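Local coordinates for protein putative mandelate racemase (Bordetella bronchiseptica, PDB 3OZM) that probably catalyses a magnesium-dependent reaction on acid sugars, as in related enolase-superfamily enzymes, and binds D-xylaric acid in its barrel pocket, at residues R137-Y142 with A326-D331; L299-H304 with H317-S322. All blocks are in the same frame, centred on the assembly; numbering follows the deposited sequence.

Interaction 1 (R137-Y142 with A326-D331). With DXL (D-xylaric acid), chain J.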
ATOM      1  N   ARG A 137     -21.037   0.993   3.673  1.00 21.84           N
ATOM      2  CA  ARG A 137     -22.206   0.542   4.432  1.00 26.82           C
ATOM      3  C   ARG A 137     -21.832  -0.080   5.771  1.00 25.80           C
ATOM      4  O   ARG A 137     -22.680  -0.259   6.646  1.00 26.81           O
ATOM      5  CB  ARG A 137     -23.016  -0.482   3.631  1.00 31.01           C
ATOM      6  CG  ARG A 137     -23.506   0.004   2.278  1.00 47.48           C
ATOM      7  CD  ARG A 137     -24.545   1.102   2.419  1.00 53.55           C
ATOM      8  NE  ARG A 137     -25.151   1.437   1.131  1.00 73.88           N
ATOM      9  CZ  ARG A 137     -24.667   2.346   0.289  1.00 78.84           C
ATOM     10  NH1 ARG A 137     -23.565   3.020   0.596  1.00 67.27           N
ATOM     11  NH2 ARG A 137     -25.285   2.581  -0.862  1.00 85.48           N
ATOM     12  N   GLY A 138     -20.564  -0.437   5.924  1.00 20.42           N
ATOM     13  CA  GLY A 138     -20.116  -1.069   7.152  1.00 18.28           C
ATOM     14  C   GLY A 138     -19.285  -2.297   6.858  1.00 17.49           C
ATOM     15  O   GLY A 138     -19.225  -2.759   5.718  1.00 20.10           O
ATOM     16  N   VAL A 139     -18.666  -2.825   7.906  1.00 16.66           N
ATOM     17  CA  VAL A 139     -17.746  -3.954   7.803  1.00 19.51           C
ATOM     18  C   VAL A 139     -18.317  -5.215   8.464  1.00 17.07           C
ATOM     19  O   VAL A 139     -18.640  -5.213   9.652  1.00 17.84           O
ATOM     20  CB  VAL A 139     -16.399  -3.581   8.454  1.00 20.68           C
ATOM     21  CG1 VAL A 139     -15.469  -4.779   8.539  1.00 18.98           C
ATOM     22  CG2 VAL A 139     -15.753  -2.435   7.679  1.00 19.24           C
ATOM     23  N   ARG A 140     -18.434  -6.292   7.695  1.00 16.20           N
ATOM     24  CA  ARG A 140     -18.925  -7.558   8.248  1.00 14.77           C
ATOM     25  C   ARG A 140     -17.978  -8.125   9.308  1.00 23.67           C
ATOM     26  O   ARG A 140     -16.789  -8.358   9.039  1.00 17.12           O
ATOM     27  CB  ARG A 140     -19.139  -8.591   7.147  1.00 17.53           C
ATOM     28  CG  ARG A 140     -19.643  -9.938   7.679  1.00 21.50           C
ATOM     29  CD  ARG A 140     -19.283 -11.063   6.750  1.00 33.85           C
ATOM     30  NE  ARG A 140     -20.250 -12.146   6.855  1.00 29.64           N
ATOM     31  CZ  ARG A 140     -20.375 -13.102   5.955  1.00 29.59           C
ATOM     32  NH1 ARG A 140     -19.584 -13.090   4.883  1.00 27.75           N
ATOM     33  NH2 ARG A 140     -21.289 -14.053   6.118  1.00 36.46           N
ATOM     34  N   ALA A 141     -18.516  -8.362  10.507  1.00 16.00           N
ATOM     35  CA  ALA A 141     -17.725  -8.846  11.641  1.00 15.90           C
ATOM     36  C   ALA A 141     -17.969 -10.323  11.928  1.00 16.64           C
ATOM     37  O   ALA A 141     -18.993 -10.883  11.536  1.00 16.87           O
ATOM     38  CB  ALA A 141     -18.032  -8.028  12.887  1.00 17.55           C
ATOM     39  N   TYR A 142     -17.024 -10.948  12.617  1.00 17.19           N
ATOM     40  CA  TYR A 142     -17.260 -12.278  13.155  1.00 15.89           C
ATOM     41  C   TYR A 142     -16.998 -12.328  14.655  1.00 16.43           C
ATOM     42  O   TYR A 142     -16.137 -11.609  15.173  1.00 15.09           O
ATOM     43  CB  TYR A 142     -16.481 -13.363  12.385  1.00 12.87           C
ATOM     44  CG  TYR A 142     -14.980 -13.469  12.629  1.00 13.22           C
ATOM     45  CD1 TYR A 142     -14.476 -14.199  13.708  1.00 11.32           C
ATOM     46  CD2 TYR A 142     -14.071 -12.881  11.745  1.00 12.47           C
ATOM     47  CE1 TYR A 142     -13.096 -14.330  13.909  1.00 16.75           C
ATOM     48  CE2 TYR A 142     -12.701 -13.006  11.929  1.00 12.47           C
ATOM     49  CZ  TYR A 142     -12.216 -13.735  13.009  1.00 14.60           C
ATOM     50  OH  TYR A 142     -10.853 -13.861  13.194  1.00 13.02           O
ATOM     51  N   ALA A 326     -14.811  -8.236   3.689  1.00 18.84           N
ATOM     52  CA  ALA A 326     -14.527  -8.181   5.118  1.00 16.99           C
ATOM     53  C   ALA A 326     -14.932  -9.449   5.853  1.00 17.58           C
ATOM     54  O   ALA A 326     -15.939 -10.077   5.535  1.00 18.40           O
ATOM     55  CB  ALA A 326     -15.215  -6.980   5.734  1.00 20.68           C
ATOM     56  N   MET A 327     -14.127  -9.803   6.847  1.00 15.75           N
ATOM     57  CA  MET A 327     -14.438 -10.880   7.781  1.00 12.03           C
ATOM     58  C   MET A 327     -13.693 -10.430   9.013  1.00 17.41           C
ATOM     59  O   MET A 327     -12.598 -10.904   9.319  1.00 14.65           O
ATOM     60  CB  MET A 327     -13.938 -12.242   7.254  1.00 13.63           C
ATOM     61  CG  MET A 327     -14.253 -13.423   8.164  1.00 16.23           C
ATOM     62  SD  MET A 327     -16.031 -13.575   8.513  1.00 17.86           S
ATOM     63  CE  MET A 327     -16.666 -14.032   6.896  1.00 22.48           C
ATOM     64  N   PHE A 328     -14.288  -9.464   9.695  1.00 14.07           N
ATOM     65  CA  PHE A 328     -13.569  -8.681  10.696  1.00 12.53           C
ATOM     66  C   PHE A 328     -13.673  -9.262  12.116  1.00 15.00           C
ATOM     67  O   PHE A 328     -14.766  -9.372  12.673  1.00 15.20           O
ATOM     68  CB  PHE A 328     -14.065  -7.238  10.696  1.00 13.32           C
ATOM     69  CG  PHE A 328     -13.258  -6.347  11.575  1.00 14.33           C
ATOM     70  CD1 PHE A 328     -12.029  -5.864  11.140  1.00 17.25           C
ATOM     71  CD2 PHE A 328     -13.698  -6.020  12.846  1.00 15.86           C
ATOM     72  CE1 PHE A 328     -11.255  -5.059  11.954  1.00 12.70           C
ATOM     73  CE2 PHE A 328     -12.935  -5.208  13.668  1.00 13.51           C
ATOM     74  CZ  PHE A 328     -11.710  -4.719  13.211  1.00 14.08           C
ATOM     75  N   GLU A 329     -12.534  -9.619  12.695  1.00 13.98           N
ATOM     76  CA  GLU A 329     -12.508 -10.291  13.991  1.00 13.49           C
ATOM     77  C   GLU A 329     -12.950  -9.364  15.118  1.00 16.27           C
ATOM     78  O   GLU A 329     -12.385  -8.290  15.300  1.00 15.13           O
ATOM     79  CB  GLU A 329     -11.102 -10.815  14.306  1.00 15.14           C
ATOM     80  CG  GLU A 329     -11.036 -11.585  15.626  1.00 15.86           C
ATOM     81  CD  GLU A 329      -9.718 -12.281  15.861  1.00 18.18           C
ATOM     82  OE1 GLU A 329      -8.674 -11.792  15.375  1.00 16.95           O
ATOM     83  OE2 GLU A 329      -9.733 -13.317  16.567  1.00 18.73           O
ATOM     84  N   TRP A 330     -13.947  -9.803  15.882  1.00 13.18           N
ATOM     85  CA  TRP A 330     -14.394  -9.068  17.061  1.00 12.68           C
ATOM     86  C   TRP A 330     -14.419  -9.976  18.304  1.00 14.96           C
ATOM     87  O   TRP A 330     -15.271 -10.867  18.423  1.00 17.55           O
ATOM     88  CB  TRP A 330     -15.779  -8.443  16.829  1.00 14.31           C
ATOM     89  CG  TRP A 330     -16.056  -7.388  17.861  1.00 15.83           C
ATOM     90  CD1 TRP A 330     -16.393  -7.591  19.171  1.00 22.27           C
ATOM     91  CD2 TRP A 330     -15.959  -5.962  17.685  1.00 18.90           C
ATOM     92  NE1 TRP A 330     -16.514  -6.381  19.819  1.00 19.41           N
ATOM     93  CE2 TRP A 330     -16.260  -5.368  18.931  1.00 21.88           C
ATOM     94  CE3 TRP A 330     -15.664  -5.134  16.598  1.00 20.02           C
ATOM     95  CZ2 TRP A 330     -16.274  -3.985  19.115  1.00 24.30           C
ATOM     96  CZ3 TRP A 330     -15.675  -3.757  16.785  1.00 25.74           C
ATOM     97  CH2 TRP A 330     -15.978  -3.199  18.034  1.00 20.20           C
ATOM     98  N   ASP A 331     -13.457  -9.757  19.190  1.00 13.69           N
ATOM     99  CA  ASP A 331     -13.349 -10.427  20.491  1.00 17.13           C
ATOM    100  C   ASP A 331     -14.646 -10.296  21.285  1.00 17.46           C
ATOM    101  O   ASP A 331     -15.017  -9.191  21.686  1.00 17.12           O
ATOM    102  CB  ASP A 331     -12.204  -9.773  21.266  1.00 20.15           C
ATOM    103  CG  ASP A 331     -11.900 -10.450  22.600  1.00 19.55           C
ATOM    104  OD1 ASP A 331     -12.649 -11.354  23.055  1.00 17.57           O
ATOM    105  OD2 ASP A 331     -10.877 -10.052  23.200  1.00 19.16           O
TER
HETATM  106  OAA DXL J 391      -7.313 -16.679  21.977  1.00 27.99           O
HETATM  107  OAB DXL J 391      -5.000 -15.239  21.867  1.00 28.71           O
HETATM  108  OAC DXL J 391      -5.713 -16.972  17.933  1.00 18.92           O
HETATM  109  OAD DXL J 391      -7.924 -14.122  17.955  1.00 24.42           O
HETATM  110  OAE DXL J 391      -6.384 -18.217  20.683  1.00 25.84           O
HETATM  111  CAF DXL J 391      -6.443 -17.068  21.180  1.00 27.70           C
HETATM  112  CAG DXL J 391      -5.359 -16.074  20.753  1.00 26.82           C
HETATM  113  CAH DXL J 391      -5.893 -15.172  19.624  1.00 22.55           C
HETATM  114  CAI DXL J 391      -6.589 -16.006  18.533  1.00 19.03           C
HETATM  115  CAJ DXL J 391      -7.362 -15.145  17.508  1.00 22.41           C
HETATM  116  OAK DXL J 391      -7.426 -15.520  16.313  1.00 18.81           O
HETATM  117  OAL DXL J 391      -4.825 -14.354  19.132  1.00 34.45           O
HETATM  118  O   HOH W   1     -17.182 -11.188   3.553  1.00 35.28           O

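Interaction 2 (L299-H304 with H317-S322). With DXL (D-xylaric acid), chain J.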
ATOM      1  N   LEU A 299      -5.194 -12.520  -3.464  1.00 15.35           N
ATOM      2  CA  LEU A 299      -5.464 -13.173  -2.181  1.00 12.97           C
ATOM      3  C   LEU A 299      -6.177 -12.177  -1.270  1.00 16.50           C
ATOM      4  O   LEU A 299      -6.375 -11.038  -1.659  1.00 16.68           O
ATOM      5  CB  LEU A 299      -4.159 -13.631  -1.533  1.00 10.71           C
ATOM      6  CG  LEU A 299      -3.330 -14.559  -2.427  1.00 16.29           C
ATOM      7  CD1 LEU A 299      -2.017 -14.913  -1.750  1.00 16.89           C
ATOM      8  CD2 LEU A 299      -4.124 -15.825  -2.751  1.00 16.30           C
ATOM      9  N   ALA A 300      -6.549 -12.596  -0.060  1.00 13.86           N
ATOM     10  CA  ALA A 300      -7.314 -11.714   0.840  1.00 13.72           C
ATOM     11  C   ALA A 300      -6.484 -11.278   2.029  1.00 14.05           C
ATOM     12  O   ALA A 300      -5.606 -12.010   2.471  1.00 13.18           O
ATOM     13  CB  ALA A 300      -8.582 -12.431   1.327  1.00 15.97           C
ATOM     14  N   TRP A 301      -6.770 -10.086   2.551  1.00 13.29           N
ATOM     15  CA  TRP A 301      -6.225  -9.676   3.841  1.00 13.27           C
ATOM     16  C   TRP A 301      -7.397  -9.456   4.793  1.00 13.05           C
ATOM     17  O   TRP A 301      -8.245  -8.595   4.560  1.00 16.33           O
ATOM     18  CB  TRP A 301      -5.341  -8.416   3.719  1.00 13.78           C
ATOM     19  CG  TRP A 301      -4.923  -7.835   5.071  1.00 11.61           C
ATOM     20  CD1 TRP A 301      -4.010  -8.357   5.943  1.00 13.92           C
ATOM     21  CD2 TRP A 301      -5.451  -6.663   5.701  1.00 12.63           C
ATOM     22  NE1 TRP A 301      -3.924  -7.572   7.069  1.00 15.45           N
ATOM     23  CE2 TRP A 301      -4.799  -6.524   6.946  1.00 14.98           C
ATOM     24  CE3 TRP A 301      -6.408  -5.714   5.329  1.00 13.15           C
ATOM     25  CZ2 TRP A 301      -5.066  -5.462   7.826  1.00 14.23           C
ATOM     26  CZ3 TRP A 301      -6.674  -4.649   6.214  1.00 16.41           C
ATOM     27  CH2 TRP A 301      -6.008  -4.547   7.444  1.00 12.68           C
ATOM     28  N   ASN A 302      -7.447 -10.261   5.851  1.00 13.82           N
ATOM     29  CA  ASN A 302      -8.437 -10.126   6.908  1.00 13.91           C
ATOM     30  C   ASN A 302      -7.636 -10.226   8.208  1.00 13.26           C
ATOM     31  O   ASN A 302      -7.207 -11.303   8.596  1.00 13.68           O
ATOM     32  CB  ASN A 302      -9.499 -11.240   6.848  1.00 12.72           C
ATOM     33  CG  ASN A 302     -10.250 -11.296   5.516  1.00 16.93           C
ATOM     34  OD1 ASN A 302     -10.099 -12.248   4.757  1.00 20.37           O
ATOM     35  ND2 ASN A 302     -11.068 -10.292   5.240  1.00 18.66           N
ATOM     36  N   PRO A 303      -7.406  -9.088   8.871  1.00 14.81           N
ATOM     37  CA  PRO A 303      -6.445  -9.060   9.979  1.00 12.35           C
ATOM     38  C   PRO A 303      -6.921  -9.811  11.214  1.00 11.64           C
ATOM     39  O   PRO A 303      -8.120  -9.833  11.508  1.00 15.02           O
ATOM     40  CB  PRO A 303      -6.329  -7.560  10.305  1.00 13.41           C
ATOM     41  CG  PRO A 303      -7.650  -6.967   9.843  1.00 13.06           C
ATOM     42  CD  PRO A 303      -7.968  -7.756   8.578  1.00 11.99           C
ATOM     43  N   HIS A 304      -5.974 -10.418  11.923  1.00 13.71           N
ATOM     44  CA  HIS A 304      -6.144 -10.706  13.338  1.00 13.81           C
ATOM     45  C   HIS A 304      -6.271  -9.355  14.054  1.00 17.36           C
ATOM     46  O   HIS A 304      -5.582  -8.387  13.684  1.00 13.92           O
ATOM     47  CB  HIS A 304      -4.921 -11.476  13.827  1.00 13.91           C
ATOM     48  CG  HIS A 304      -4.868 -11.678  15.313  1.00 16.68           C
ATOM     49  ND1 HIS A 304      -4.319 -10.748  16.172  1.00 15.48           N
ATOM     50  CD2 HIS A 304      -5.254 -12.724  16.085  1.00 18.35           C
ATOM     51  CE1 HIS A 304      -4.384 -11.204  17.413  1.00 21.05           C
ATOM     52  NE2 HIS A 304      -4.934 -12.408  17.386  1.00 18.12           N
ATOM     53  N   HIS A 317      -9.978   0.725  10.908  1.00 14.85           N
ATOM     54  CA  HIS A 317      -9.788   1.844   9.986  1.00 16.98           C
ATOM     55  C   HIS A 317      -9.260   1.338   8.646  1.00 15.11           C
ATOM     56  O   HIS A 317      -9.740   1.737   7.587  1.00 15.70           O
ATOM     57  CB  HIS A 317      -8.837   2.900  10.566  1.00 13.88           C
ATOM     58  CG  HIS A 317      -9.472   3.805  11.574  1.00 14.58           C
ATOM     59  ND1 HIS A 317     -10.194   4.926  11.220  1.00 19.13           N
ATOM     60  CD2 HIS A 317      -9.482   3.759  12.925  1.00 16.45           C
ATOM     61  CE1 HIS A 317     -10.631   5.526  12.314  1.00 18.23           C
ATOM     62  NE2 HIS A 317     -10.211   4.838  13.362  1.00 16.79           N
ATOM     63  N   LEU A 318      -8.291   0.428   8.693  1.00 14.02           N
ATOM     64  CA  LEU A 318      -7.679  -0.097   7.473  1.00 17.26           C
ATOM     65  C   LEU A 318      -8.648  -0.981   6.717  1.00 15.25           C
ATOM     66  O   LEU A 318      -8.773  -0.898   5.488  1.00 14.09           O
ATOM     67  CB  LEU A 318      -6.419  -0.906   7.803  1.00 16.30           C
ATOM     68  CG  LEU A 318      -5.120  -0.130   8.030  1.00 17.55           C
ATOM     69  CD1 LEU A 318      -5.298   1.000   9.055  1.00 23.32           C
ATOM     70  CD2 LEU A 318      -4.028  -1.078   8.479  1.00 20.39           C
ATOM     71  N   VAL A 319      -9.320  -1.858   7.452  1.00 16.08           N
ATOM     72  CA  VAL A 319     -10.272  -2.763   6.828  1.00 13.99           C
ATOM     73  C   VAL A 319     -11.399  -1.985   6.136  1.00 13.55           C
ATOM     74  O   VAL A 319     -11.803  -2.318   5.021  1.00 16.11           O
ATOM     75  CB  VAL A 319     -10.851  -3.758   7.848  1.00 16.40           C
ATOM     76  CG1 VAL A 319     -12.088  -4.437   7.273  1.00 14.45           C
ATOM     77  CG2 VAL A 319      -9.788  -4.782   8.246  1.00 15.77           C
ATOM     78  N   ALA A 320     -11.892  -0.938   6.789  1.00 15.11           N
ATOM     79  CA  ALA A 320     -12.964  -0.129   6.202  1.00 14.53           C
ATOM     80  C   ALA A 320     -12.541   0.518   4.890  1.00 13.97           C
ATOM     81  O   ALA A 320     -13.361   0.729   3.992  1.00 15.97           O
ATOM     82  CB  ALA A 320     -13.426   0.940   7.204  1.00 14.42           C
ATOM     83  N   ALA A 321     -11.254   0.833   4.786  1.00 14.59           N
ATOM     84  CA  ALA A 321     -10.717   1.529   3.631  1.00 13.90           C
ATOM     85  C   ALA A 321     -10.296   0.560   2.532  1.00 18.47           C
ATOM     86  O   ALA A 321     -10.014   0.978   1.415  1.00 20.13           O
ATOM     87  CB  ALA A 321      -9.518   2.389   4.050  1.00 14.54           C
ATOM     88  N   SER A 322     -10.237  -0.724   2.864  1.00 15.21           N
ATOM     89  CA  SER A 322      -9.740  -1.757   1.947  1.00 15.26           C
ATOM     90  C   SER A 322     -10.832  -2.487   1.150  1.00 15.45           C
ATOM     91  O   SER A 322     -11.891  -2.828   1.684  1.00 17.05           O
ATOM     92  CB  SER A 322      -8.912  -2.779   2.736  1.00 18.27           C
ATOM     93  OG  SER A 322      -8.618  -3.888   1.915  1.00 21.87           O
TER
HETATM   94  OAA DXL J 391      -7.313 -16.679  21.977  1.00 27.99           O
HETATM   95  OAB DXL J 391      -5.000 -15.239  21.867  1.00 28.71           O
HETATM   96  OAC DXL J 391      -5.713 -16.972  17.933  1.00 18.92           O
HETATM   97  OAD DXL J 391      -7.924 -14.122  17.955  1.00 24.42           O
HETATM   98  OAE DXL J 391      -6.384 -18.217  20.683  1.00 25.84           O
HETATM   99  CAF DXL J 391      -6.443 -17.068  21.180  1.00 27.70           C
HETATM  100  CAG DXL J 391      -5.359 -16.074  20.753  1.00 26.82           C
HETATM  101  CAH DXL J 391      -5.893 -15.172  19.624  1.00 22.55           C
HETATM  102  CAI DXL J 391      -6.589 -16.006  18.533  1.00 19.03           C
HETATM  103  CAJ DXL J 391      -7.362 -15.145  17.508  1.00 22.41           C
HETATM  104  OAK DXL J 391      -7.426 -15.520  16.313  1.00 18.81           O
HETATM  105  OAL DXL J 391      -4.825 -14.354  19.132  1.00 34.45           O

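Interaction 1 (R137-Y142 with A326-D331)
With chi1 at 75°, CG of Y142 sits between the backbone N and the carbonyl carbon, which folds the ring across the adjoining strand against E329. E329 has CG anti to its backbone N and stays extended, carrying its carboxylate past the phenol toward D-xylaric acid; ring and carboxylate planes are 24° apart. A CH-pi contact marks the overlap: E329 CA is 3.7 Å from the Y142 ring centroid, 22° off the normal and displaced toward the rim, while E329 CB lies 3.3 Å from Y142 OH. Backbone M327 O meets the ring edge, 3.4 Å from Y142 CE2. The M327 chain bends twice, placing SD 5.0 Å from the Y142 centroid in an oblique Met-aromatic contact and CE over one face of the R140 guanidinium, 3.7 Å from NH1.

Backbone bonds show the two strands to be parallel neighbours: F328 N to R140 O (2.8 Å), Y142 N to F328 O and W330 N to Y142 O. This pairing of strands 139-146 and 328-331, the first and last of the modified TIM barrel, closes the barrel. A141 and F328 lie on the face away from Y142 and E329; V139 CG1 touches both A326 CB and F328 CB, each 3.6 Å away. The polar ends are fixed from outside: K171 NZ hydrogen-bonds Y142 OH, S144 OG hydrogen-bonds E329 OE2, and T168 OG1 holds R140 NE. A water donates to A326 O and accepts only a weak bond from R140 NH1.

Interaction 2 (L299-H304 with H317-S322)
P303 and V319 meet at the tightest point, where the proline ring carbon CG lies 3.4 Å from V319 CG2, closer than usual for two carbons. The same methyl reaches the indole of W301 obliquely, 3.7 Å from CZ3. One residue earlier on the helix, L318 CB comes to 3.7 Å from W301 CH2, also at a slant. S322 OG, hydrogen-bonded to H324 N, stands near the ring plane at the edge, 4.5 Å from W301 CE3. No hydrogen bond joins the two segments; the carbon contacts are apolar and buried.

In the next shell, a chi1 of 171° swings the W301 indole away from its own backbone N, turning the six-membered ring to the helix. P303 CD lies over the centre of one indole face, 3.7 Å above its plane, and V319 CG2 touches both side chains. At the other end of the indole, NE1 donates to A276 O, fixing the ring's rotation. One residue beyond P303, H304 NE2 is hydrogen-bonded to OAL of D-xylaric acid at 2.6 Å, and its ND1 is hydrogen-bonded to D277 OD2.

Strand 300-301 is the seventh of the barrel, and helix 309-321 begins the return to strand 328-331, making a beta-alpha-beta crossover. Beside them, helix 284-296 packs on W301 through S291 and A294 and on L318 through I284 and A287, while strand 273-274 adjoins strand 300-301.

In the fold
The two contacts, whose centres are 10 Å apart, share the last part of the barrel: helix 309-321 of interaction 2 is followed in the chain by strand 328-331 of interaction 1. V319 joins them, with CG1 3.6 Å from V139 CG1 and CG2 3.8 Å from F328 CD1, so one valine packs against W301 and P303 in interaction 2 and against the strand pair of interaction 1. Closer to the ligand, E329 OE1 lies 3.4 Å from H304 CA. E329 OE2 is 2.4 Å from OAD of D-xylaric acid, the acid that H304 also reaches. K171 and K173 also bind the acid, and a magnesium ion lies about 5 Å from the E329 side chain.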